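Local coordinates for plasmin and fibronectin-binding protein A (Streptococcus pneumoniae, PDB 4MR0) that acts as a pneumococcal fibronectin-dependent surface adhesin and invasin, binds human fibronectin, plasmin, plasminogen and serum albumin, and contains a right-handed parallel beta-helix, at residues Lys167-Leu172 / Pro210-Ser215; Thr255-Thr260 / Leu279-Arg284; Gly274-Leu279 / Lys325-Thr330. One frame throughout, in Å; residues are numbered along the deposited sequence.

How the interactions relate
The three contacts each join adjacent coils of the parallel beta-helix, on the same side of the chain's centre. Interaction 1 comes first in sequence and closes before the other two open; interactions 2 and 3 interleave, sharing Leu279 and strand 278-289. Strands 170-174, 211-217, 254-257, 278-289 and 329-337 follow one another as parallel neighbours, so the contacts step along the stack. Centres lie 14 to 16 Å apart. Interaction 1 reaches interaction 2 through a probable hydrogen bond from Thr255 N to Ile214 O, and interaction 2 reaches interaction 3 through another between Val280 N and Thr330 O. The result is a continuous backbone ladder through this part of the adhesin.

Interaction 1: residues Lys167-Leu172 / Pro210-Ser215; sequences KSHTHL and PTEDIS
His169 ND1 donates to Asp213 OD2 at 2.7 Å, using the anti lone pair of an oxygen that lies close to the imidazole plane; ring and carboxylate planes stand 65° apart. The other oxygen, Asp213 OD1, meets the edge of a second imidazole in a straight but weak bond from His171 NE2, 3.4 Å long. Chi1 of -173° puts Asp213 CG anti to its backbone N, on the side of the two rings. Ser168 OG accepts from Glu212 N at 2.9 Å, while His169 N donates to Glu212 O at 3.0 Å.

Further along, the contact becomes a parallel strand pair: Ser215 N binds Thr170 O and Leu172 N binds Ser215 O at 2.9 Å. A water bridges Leu172 O and Ser215 OG. Behind the backbone, a type II turn from Lys167 to Thr170 is tied by Thr170 OG1 to Lys167 O at 2.7 Å, and Ile214 CG1 packs against that same oxygen. Lys167 turns away to a salt bridge with Asp140 on helix 132-143, near the helix-capped end of the beta-helix. The carboxylate links both histidines to the next coil and would probably favour protonation, more likely of His169, which makes the short bond.

Interaction 2: residues Thr255-Thr260 / Leu279-Arg284; sequences TIKNVT and LVDNSR
Ile256 and Val280 pair in parallel register on neighbouring coils of the beta-helix, their side chains turned to its interior, where Ile256 also packs on Phe246 and Ile248. This is the tight part of the contact. Ile256 N donates to Leu279 O at 2.8 Å and Asp281 N returns to Ile256 O at the same length, before Asn258 N reaches Asp281 O. At the bend that follows, buried Ser283 OG takes the place of a backbone acceptor: it receives Val259 N at 3.2 Å and donates to Asp281 O from above the carbonyl plane, so that this oxygen holds two donors. Strand pairing then resumes as Arg284 N binds Val259 O.

The outer face is more polar, and two of its pairs are looser. Lys257 NZ and Asp281 OD2 stay 4.2 Å apart, beyond a salt bridge, and Asp281 OD1 accepts from Asn333 ND2. Asn258 and Asn282 run side by side, amide planes 14° apart. Arg284 is the exception that grips this side: bent at chi2 and chi3, it lays one guanidinium face over Val259 O. NH1 turns to Asn282 O. NH2 reaches Asn258 OD1 from above the amide plane, at 3.0 Å and a bent 139°, and weakly a water held by Asn258 O. In the guanidinium plane, NE donates to Thr260 OG1 at 2.8 Å, with an N-H...O angle of 167°.

Interaction 3: residues Gly274-Leu279 / Lys325-Thr330; sequences GSKNVL and KSENVT
Lys276 and Glu327 lie side by side on successive coils of the parallel beta-helix, just before the corner where each coil turns at an asparagine, Asn277 or Asn328. The Lys276 side chain can be followed outward along the neighbouring coil. Its CB lies 3.8 Å from Glu327 O, and CG, anti to the backbone N (chi1 -178°), stays near that same oxygen while also approaching Asn328 ND2. CD passes Glu327 OE1 at 3.7 Å. CE lies between two groups, nearest Asn328 ND2 at 3.5 Å, with the Glu327 carboxylate slightly farther. At the tip, Lys276 NZ remains 4.4 Å from Glu327 OE1, so the opposite charges run alongside each other without forming a salt bridge, and the attraction is probably modest.

Beneath these side chains the backbones form a ladder that continues round the corner. Glu327 N donates to Ser275 O and Asn277 N to Glu327 O, the first before the bend, the second at it. Val278 N reaches Asn328 O at 3.2 Å with a more bent angle of 136°, and Thr330 N then binds Val278 O. The two corner residues share left-handed backbone angles, and their side chains lie side by side; Asn328 OD1 carries the series onward by accepting from Asn363 ND2 of the following coil.

On the inner face Val278 and Val329 meet loosely, and both pack on Ile272. Buried Ser326 OG accepts from Ser275 N and is bonded to Glu308 O; Glu308 is one of the residues at a manganese site. On the outer face, beyond the corner, Leu279 runs alongside Thr330, and its CD1 sits 3.4 Å from Thr330 O and 3.9 Å from Thr330 CB.

Interaction 1: residues Lys167-Leu172 / Pro210-Ser215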
loop_
_atom_site.group_PDB
_atom_site.type_symbol
_atom_site.label_atom_id
_atom_site.label_comp_id
_atom_site.label_asym_id
_atom_site.label_seq_id
_atom_site.Cartn_x
_atom_site.Cartn_y
_atom_site.Cartn_z
ATOM N N LYS A 167 1.405 -3.525 -24.089
ATOM C CA LYS A 167 1.356 -4.829 -24.738
ATOM C C LYS A 167 2.572 -5.627 -24.317
ATOM O O LYS A 167 3.553 -5.066 -23.824
ATOM C CB LYS A 167 1.352 -4.674 -26.261
ATOM C CG LYS A 167 0.231 -3.802 -26.826
ATOM C CD LYS A 167 -1.127 -4.470 -26.711
ATOM C CE LYS A 167 -2.213 -3.644 -27.391
ATOM N NZ LYS A 167 -1.991 -3.528 -28.862
ATOM N N SER A 168 2.502 -6.939 -24.508
ATOM C CA SER A 168 3.608 -7.815 -24.158
ATOM C C SER A 168 4.881 -7.465 -24.920
ATOM O O SER A 168 4.836 -7.089 -26.097
ATOM C CB SER A 168 3.247 -9.275 -24.445
ATOM O OG SER A 168 2.303 -9.763 -23.509
ATOM N N HIS A 169 6.007 -7.599 -24.230
ATOM C CA HIS A 169 7.326 -7.343 -24.790
ATOM C C HIS A 169 7.565 -5.908 -25.262
ATOM O O HIS A 169 8.273 -5.680 -26.245
ATOM C CB HIS A 169 7.598 -8.338 -25.923
ATOM C CG HIS A 169 7.445 -9.770 -25.509
ATOM N ND1 HIS A 169 8.249 -10.357 -24.556
ATOM C CD2 HIS A 169 6.544 -10.713 -25.873
ATOM C CE1 HIS A 169 7.849 -11.600 -24.349
ATOM N NE2 HIS A 169 6.815 -11.840 -25.134
ATOM N N THR A 170 6.969 -4.942 -24.567
ATOM C CA THR A 170 7.179 -3.540 -24.912
ATOM C C THR A 170 7.883 -2.892 -23.728
ATOM O O THR A 170 7.622 -3.242 -22.575
ATOM C CB THR A 170 5.853 -2.796 -25.208
ATOM O OG1 THR A 170 5.005 -2.832 -24.057
ATOM C CG2 THR A 170 5.136 -3.435 -26.389
ATOM N N HIS A 171 8.781 -1.956 -24.014
ATOM C CA HIS A 171 9.541 -1.289 -22.964
ATOM C C HIS A 171 9.595 0.212 -23.208
ATOM O O HIS A 171 10.267 0.680 -24.127
ATOM C CB HIS A 171 10.950 -1.881 -22.909
ATOM C CG HIS A 171 10.958 -3.377 -22.921
ATOM N ND1 HIS A 171 11.050 -4.109 -24.087
ATOM C CD2 HIS A 171 10.775 -4.277 -21.925
ATOM C CE1 HIS A 171 10.919 -5.395 -23.808
ATOM N NE2 HIS A 171 10.751 -5.522 -22.504
ATOM N N LEU A 172 8.869 0.957 -22.378
ATOM C CA LEU A 172 8.801 2.403 -22.498
ATOM C C LEU A 172 9.818 3.098 -21.607
ATOM O O LEU A 172 9.986 2.748 -20.437
ATOM C CB LEU A 172 7.389 2.896 -22.153
ATOM C CG LEU A 172 6.290 2.710 -23.208
ATOM C CD1 LEU A 172 6.231 1.253 -23.641
ATOM C CD2 LEU A 172 4.946 3.161 -22.645
ATOM N N PRO A 210 -3.408 -13.317 -20.693
ATOM C CA PRO A 210 -2.121 -13.057 -20.046
ATOM C C PRO A 210 -1.188 -12.195 -20.899
ATOM O O PRO A 210 -1.172 -12.302 -22.124
ATOM C CB PRO A 210 -1.561 -14.464 -19.812
ATOM C CG PRO A 210 -2.128 -15.239 -20.959
ATOM C CD PRO A 210 -3.559 -14.751 -21.005
ATOM N N THR A 211 -0.429 -11.328 -20.236
ATOM C CA THR A 211 0.533 -10.464 -20.906
ATOM C C THR A 211 1.816 -10.608 -20.108
ATOM O O THR A 211 1.797 -11.106 -18.977
ATOM C CB THR A 211 0.104 -8.982 -20.901
ATOM O OG1 THR A 211 -0.195 -8.570 -19.560
ATOM C CG2 THR A 211 -1.109 -8.773 -21.798
ATOM N N GLU A 212 2.935 -10.181 -20.677
ATOM C CA GLU A 212 4.189 -10.327 -19.962
ATOM C C GLU A 212 5.333 -9.531 -20.566
ATOM O O GLU A 212 5.261 -9.060 -21.706
ATOM C CB GLU A 212 4.586 -11.806 -19.917
ATOM C CG GLU A 212 5.032 -12.360 -21.259
ATOM C CD GLU A 212 5.384 -13.835 -21.191
ATOM O OE1 GLU A 212 4.475 -14.680 -21.349
ATOM O OE2 GLU A 212 6.574 -14.153 -20.965
ATOM N N ASP A 213 6.390 -9.390 -19.772
ATOM C CA ASP A 213 7.596 -8.693 -20.188
ATOM C C ASP A 213 7.300 -7.258 -20.613
ATOM O O ASP A 213 7.485 -6.883 -21.774
ATOM C CB ASP A 213 8.253 -9.480 -21.324
ATOM C CG ASP A 213 9.605 -8.929 -21.708
ATOM O OD1 ASP A 213 10.328 -8.433 -20.810
ATOM O OD2 ASP A 213 9.945 -9.010 -22.908
ATOM N N ILE A 214 6.825 -6.465 -19.660
ATOM C CA ILE A 214 6.498 -5.067 -19.913
ATOM C C ILE A 214 7.291 -4.207 -18.936
ATOM O O ILE A 214 7.348 -4.512 -17.746
ATOM C CB ILE A 214 4.988 -4.800 -19.684
ATOM C CG1 ILE A 214 4.156 -5.655 -20.643
ATOM C CG2 ILE A 214 4.676 -3.327 -19.900
ATOM C CD1 ILE A 214 2.673 -5.670 -20.327
ATOM N N SER A 215 7.916 -3.143 -19.431
ATOM C CA SER A 215 8.665 -2.262 -18.549
ATOM C C SER A 215 8.328 -0.813 -18.871
ATOM O O SER A 215 8.015 -0.469 -20.015
ATOM C CB SER A 215 10.179 -2.505 -18.669
ATOM O OG SER A 215 10.667 -2.214 -19.967
HETATM O O HOH W 1 11.322 0.441 -19.788
#

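Interaction 2: residues Thr255-Thr260 / Leu279-Arg284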
loop_
_atom_site.group_PDB
_atom_site.type_symbol
_atom_site.label_atom_id
_atom_site.label_comp_id
_atom_site.label_asym_id
_atom_site.label_seq_id
_atom_site.Cartn_x
_atom_site.Cartn_y
_atom_site.Cartn_z
ATOM N N THR A 255 7.814 -4.256 -14.888
ATOM C CA THR A 255 8.742 -3.414 -14.141
ATOM C C THR A 255 8.436 -1.936 -14.322
ATOM O O THR A 255 8.412 -1.443 -15.446
ATOM C CB THR A 255 10.201 -3.652 -14.593
ATOM O OG1 THR A 255 10.555 -5.020 -14.362
ATOM C CG2 THR A 255 11.164 -2.753 -13.811
ATOM N N ILE A 256 8.188 -1.240 -13.215
ATOM C CA ILE A 256 7.915 0.195 -13.249
ATOM C C ILE A 256 8.992 0.828 -12.373
ATOM O O ILE A 256 9.110 0.492 -11.198
ATOM C CB ILE A 256 6.527 0.537 -12.654
ATOM C CG1 ILE A 256 5.416 -0.021 -13.554
ATOM C CG2 ILE A 256 6.384 2.043 -12.500
ATOM C CD1 ILE A 256 4.018 0.188 -13.002
ATOM N N LYS A 257 9.780 1.733 -12.935
ATOM C CA LYS A 257 10.828 2.348 -12.145
ATOM C C LYS A 257 11.151 3.784 -12.496
ATOM O O LYS A 257 10.984 4.221 -13.631
ATOM C CB LYS A 257 12.093 1.498 -12.227
ATOM C CG LYS A 257 12.549 1.184 -13.632
ATOM C CD LYS A 257 13.575 0.051 -13.614
ATOM C CE LYS A 257 14.772 0.388 -12.735
ATOM N NZ LYS A 257 15.727 -0.756 -12.622
ATOM N N ASN A 258 11.623 4.502 -11.485
ATOM C CA ASN A 258 11.996 5.903 -11.602
ATOM C C ASN A 258 10.901 6.744 -12.243
ATOM O O ASN A 258 11.135 7.482 -13.206
ATOM C CB ASN A 258 13.302 6.040 -12.387
ATOM C CG ASN A 258 13.892 7.439 -12.287
ATOM O OD1 ASN A 258 13.745 8.113 -11.272
ATOM N ND2 ASN A 258 14.576 7.870 -13.339
ATOM N N VAL A 259 9.699 6.631 -11.695
ATOM C CA VAL A 259 8.568 7.396 -12.193
ATOM C C VAL A 259 8.015 8.267 -11.071
ATOM O O VAL A 259 7.938 7.835 -9.924
ATOM C CB VAL A 259 7.422 6.486 -12.682
ATOM C CG1 VAL A 259 6.277 7.353 -13.201
ATOM C CG2 VAL A 259 7.920 5.529 -13.762
ATOM N N THR A 260 7.642 9.497 -11.407
ATOM C CA THR A 260 7.062 10.399 -10.424
ATOM C C THR A 260 5.557 10.432 -10.692
ATOM O O THR A 260 5.130 10.890 -11.746
ATOM C CB THR A 260 7.646 11.827 -10.565
ATOM O OG1 THR A 260 9.050 11.791 -10.292
ATOM C CG2 THR A 260 6.977 12.784 -9.584
ATOM N N LEU A 279 7.503 -5.387 -10.190
ATOM C CA LEU A 279 8.417 -4.563 -9.420
ATOM C C LEU A 279 8.119 -3.086 -9.644
ATOM O O LEU A 279 7.946 -2.647 -10.775
ATOM C CB LEU A 279 9.866 -4.842 -9.850
ATOM C CG LEU A 279 10.971 -3.962 -9.247
ATOM C CD1 LEU A 279 11.095 -4.247 -7.754
ATOM C CD2 LEU A 279 12.305 -4.240 -9.947
ATOM N N VAL A 280 8.023 -2.343 -8.551
ATOM C CA VAL A 280 7.840 -0.899 -8.601
ATOM C C VAL A 280 9.113 -0.477 -7.874
ATOM O O VAL A 280 9.320 -0.852 -6.722
ATOM C CB VAL A 280 6.590 -0.456 -7.826
ATOM C CG1 VAL A 280 6.527 1.066 -7.771
ATOM C CG2 VAL A 280 5.331 -1.011 -8.523
ATOM N N ASP A 281 9.974 0.281 -8.545
ATOM C CA ASP A 281 11.248 0.660 -7.947
ATOM C C ASP A 281 11.654 2.119 -8.164
ATOM O O ASP A 281 11.371 2.704 -9.210
ATOM C CB ASP A 281 12.330 -0.285 -8.506
ATOM C CG ASP A 281 13.713 -0.072 -7.881
ATOM O OD1 ASP A 281 13.807 0.384 -6.723
ATOM O OD2 ASP A 281 14.717 -0.391 -8.557
ATOM N N ASN A 282 12.293 2.693 -7.145
ATOM C CA ASN A 282 12.828 4.056 -7.198
ATOM C C ASN A 282 11.871 5.117 -7.746
ATOM O O ASN A 282 12.268 5.998 -8.515
ATOM C CB ASN A 282 14.122 4.026 -8.024
ATOM C CG ASN A 282 14.945 5.294 -7.878
ATOM O OD1 ASN A 282 15.044 5.862 -6.791
ATOM N ND2 ASN A 282 15.552 5.735 -8.975
ATOM N N SER A 283 10.616 5.047 -7.319
ATOM C CA SER A 283 9.600 5.978 -7.777
ATOM C C SER A 283 9.111 6.866 -6.646
ATOM O O SER A 283 9.419 6.630 -5.474
ATOM C CB SER A 283 8.418 5.211 -8.373
ATOM O OG SER A 283 8.822 4.496 -9.526
ATOM N N ARG A 284 8.334 7.879 -7.016
ATOM C CA ARG A 284 7.786 8.837 -6.072
ATOM C C ARG A 284 6.284 8.979 -6.286
ATOM O O ARG A 284 5.823 9.194 -7.411
ATOM C CB ARG A 284 8.462 10.199 -6.268
ATOM C CG ARG A 284 9.964 10.182 -5.984
ATOM C CD ARG A 284 10.701 11.156 -6.898
ATOM N NE ARG A 284 10.697 10.705 -8.291
ATOM C CZ ARG A 284 11.385 9.660 -8.749
ATOM N NH1 ARG A 284 12.149 8.943 -7.929
ATOM N NH2 ARG A 284 11.310 9.330 -10.031
HETATM O O HOH W 2 11.144 10.097 -12.930
#

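Interaction 3: residues Gly274-Leu279 / Lys325-Thr330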
loop_
_atom_site.group_PDB
_atom_site.type_symbol
_atom_site.label_atom_id
_atom_site.label_comp_id
_atom_site.label_asym_id
_atom_site.label_seq_id
_atom_site.Cartn_x
_atom_site.Cartn_y
_atom_site.Cartn_z
ATOM N N GLY A 274 -3.918 -10.124 -9.841
ATOM C CA GLY A 274 -3.654 -11.384 -10.504
ATOM C C GLY A 274 -2.402 -11.324 -11.354
ATOM O O GLY A 274 -2.313 -11.976 -12.396
ATOM N N SER A 275 -1.419 -10.553 -10.904
ATOM C CA SER A 275 -0.173 -10.412 -11.657
ATOM C C SER A 275 1.027 -10.959 -10.899
ATOM O O SER A 275 1.101 -10.852 -9.674
ATOM C CB SER A 275 0.048 -8.944 -12.019
ATOM O OG SER A 275 -0.979 -8.508 -12.889
ATOM N N LYS A 276 1.970 -11.542 -11.637
ATOM C CA LYS A 276 3.148 -12.147 -11.036
ATOM C C LYS A 276 4.468 -11.483 -11.445
ATOM O O LYS A 276 4.645 -11.064 -12.593
ATOM C CB LYS A 276 3.173 -13.635 -11.398
ATOM C CG LYS A 276 4.325 -14.430 -10.795
ATOM C CD LYS A 276 4.287 -15.877 -11.280
ATOM C CE LYS A 276 5.453 -16.676 -10.710
ATOM N NZ LYS A 276 5.468 -18.078 -11.217
ATOM N N ASN A 277 5.393 -11.389 -10.495
ATOM C CA ASN A 277 6.694 -10.789 -10.756
ATOM C C ASN A 277 6.569 -9.328 -11.161
ATOM O O ASN A 277 6.977 -8.945 -12.261
ATOM C CB ASN A 277 7.421 -11.558 -11.865
ATOM C CG ASN A 277 7.869 -12.937 -11.423
ATOM O OD1 ASN A 277 8.045 -13.835 -12.248
ATOM N ND2 ASN A 277 8.070 -13.110 -10.121
ATOM N N VAL A 278 5.996 -8.516 -10.279
ATOM C CA VAL A 278 5.844 -7.095 -10.554
ATOM C C VAL A 278 6.752 -6.317 -9.617
ATOM O O VAL A 278 6.775 -6.555 -8.404
ATOM C CB VAL A 278 4.408 -6.609 -10.335
ATOM C CG1 VAL A 278 4.293 -5.136 -10.733
ATOM C CG2 VAL A 278 3.443 -7.459 -11.145
ATOM N N LEU A 279 7.503 -5.387 -10.190
ATOM C CA LEU A 279 8.417 -4.563 -9.420
ATOM C C LEU A 279 8.119 -3.086 -9.644
ATOM O O LEU A 279 7.946 -2.647 -10.775
ATOM C CB LEU A 279 9.866 -4.842 -9.850
ATOM C CG LEU A 279 10.971 -3.962 -9.247
ATOM C CD1 LEU A 279 11.095 -4.247 -7.754
ATOM C CD2 LEU A 279 12.305 -4.240 -9.947
ATOM N N LYS A 325 -4.428 -14.859 -7.673
ATOM C CA LYS A 325 -3.599 -14.049 -6.790
ATOM C C LYS A 325 -2.494 -13.306 -7.523
ATOM O O LYS A 325 -2.191 -13.602 -8.681
ATOM C CB LYS A 325 -2.947 -14.924 -5.721
ATOM C CG LYS A 325 -1.815 -15.822 -6.245
ATOM C CD LYS A 325 -1.120 -16.526 -5.078
ATOM C CE LYS A 325 -0.045 -17.498 -5.541
ATOM N NZ LYS A 325 0.596 -18.170 -4.364
ATOM N N SER A 326 -1.928 -12.313 -6.840
ATOM C CA SER A 326 -0.785 -11.578 -7.353
ATOM C C SER A 326 0.323 -12.301 -6.594
ATOM O O SER A 326 0.103 -12.786 -5.483
ATOM C CB SER A 326 -0.848 -10.104 -6.966
ATOM O OG SER A 326 -1.715 -9.414 -7.845
ATOM N N GLU A 327 1.509 -12.373 -7.174
ATOM C CA GLU A 327 2.575 -13.130 -6.541
ATOM C C GLU A 327 3.932 -12.551 -6.905
ATOM O O GLU A 327 4.127 -12.079 -8.021
ATOM C CB GLU A 327 2.432 -14.581 -7.011
ATOM C CG GLU A 327 3.585 -15.508 -6.736
ATOM C CD GLU A 327 3.364 -16.869 -7.377
ATOM O OE1 GLU A 327 2.464 -16.987 -8.241
ATOM O OE2 GLU A 327 4.094 -17.819 -7.027
ATOM N N ASN A 328 4.864 -12.574 -5.957
ATOM C CA ASN A 328 6.195 -12.027 -6.181
ATOM C C ASN A 328 6.105 -10.549 -6.571
ATOM O O ASN A 328 6.583 -10.142 -7.631
ATOM C CB ASN A 328 6.935 -12.805 -7.281
ATOM C CG ASN A 328 6.983 -14.306 -7.015
ATOM O OD1 ASN A 328 6.842 -14.755 -5.875
ATOM N ND2 ASN A 328 7.200 -15.088 -8.073
ATOM N N VAL A 329 5.477 -9.748 -5.715
ATOM C CA VAL A 329 5.346 -8.320 -5.962
ATOM C C VAL A 329 6.284 -7.616 -4.992
ATOM O O VAL A 329 6.268 -7.892 -3.794
ATOM C CB VAL A 329 3.905 -7.827 -5.715
ATOM C CG1 VAL A 329 3.796 -6.343 -6.065
ATOM C CG2 VAL A 329 2.925 -8.644 -6.550
ATOM N N THR A 330 7.107 -6.713 -5.513
ATOM C CA THR A 330 8.059 -5.984 -4.683
ATOM C C THR A 330 7.974 -4.484 -4.954
ATOM O O THR A 330 8.077 -4.041 -6.102
ATOM C CB THR A 330 9.534 -6.420 -4.957
ATOM O OG1 THR A 330 9.692 -7.820 -4.706
ATOM C CG2 THR A 330 10.501 -5.649 -4.040
#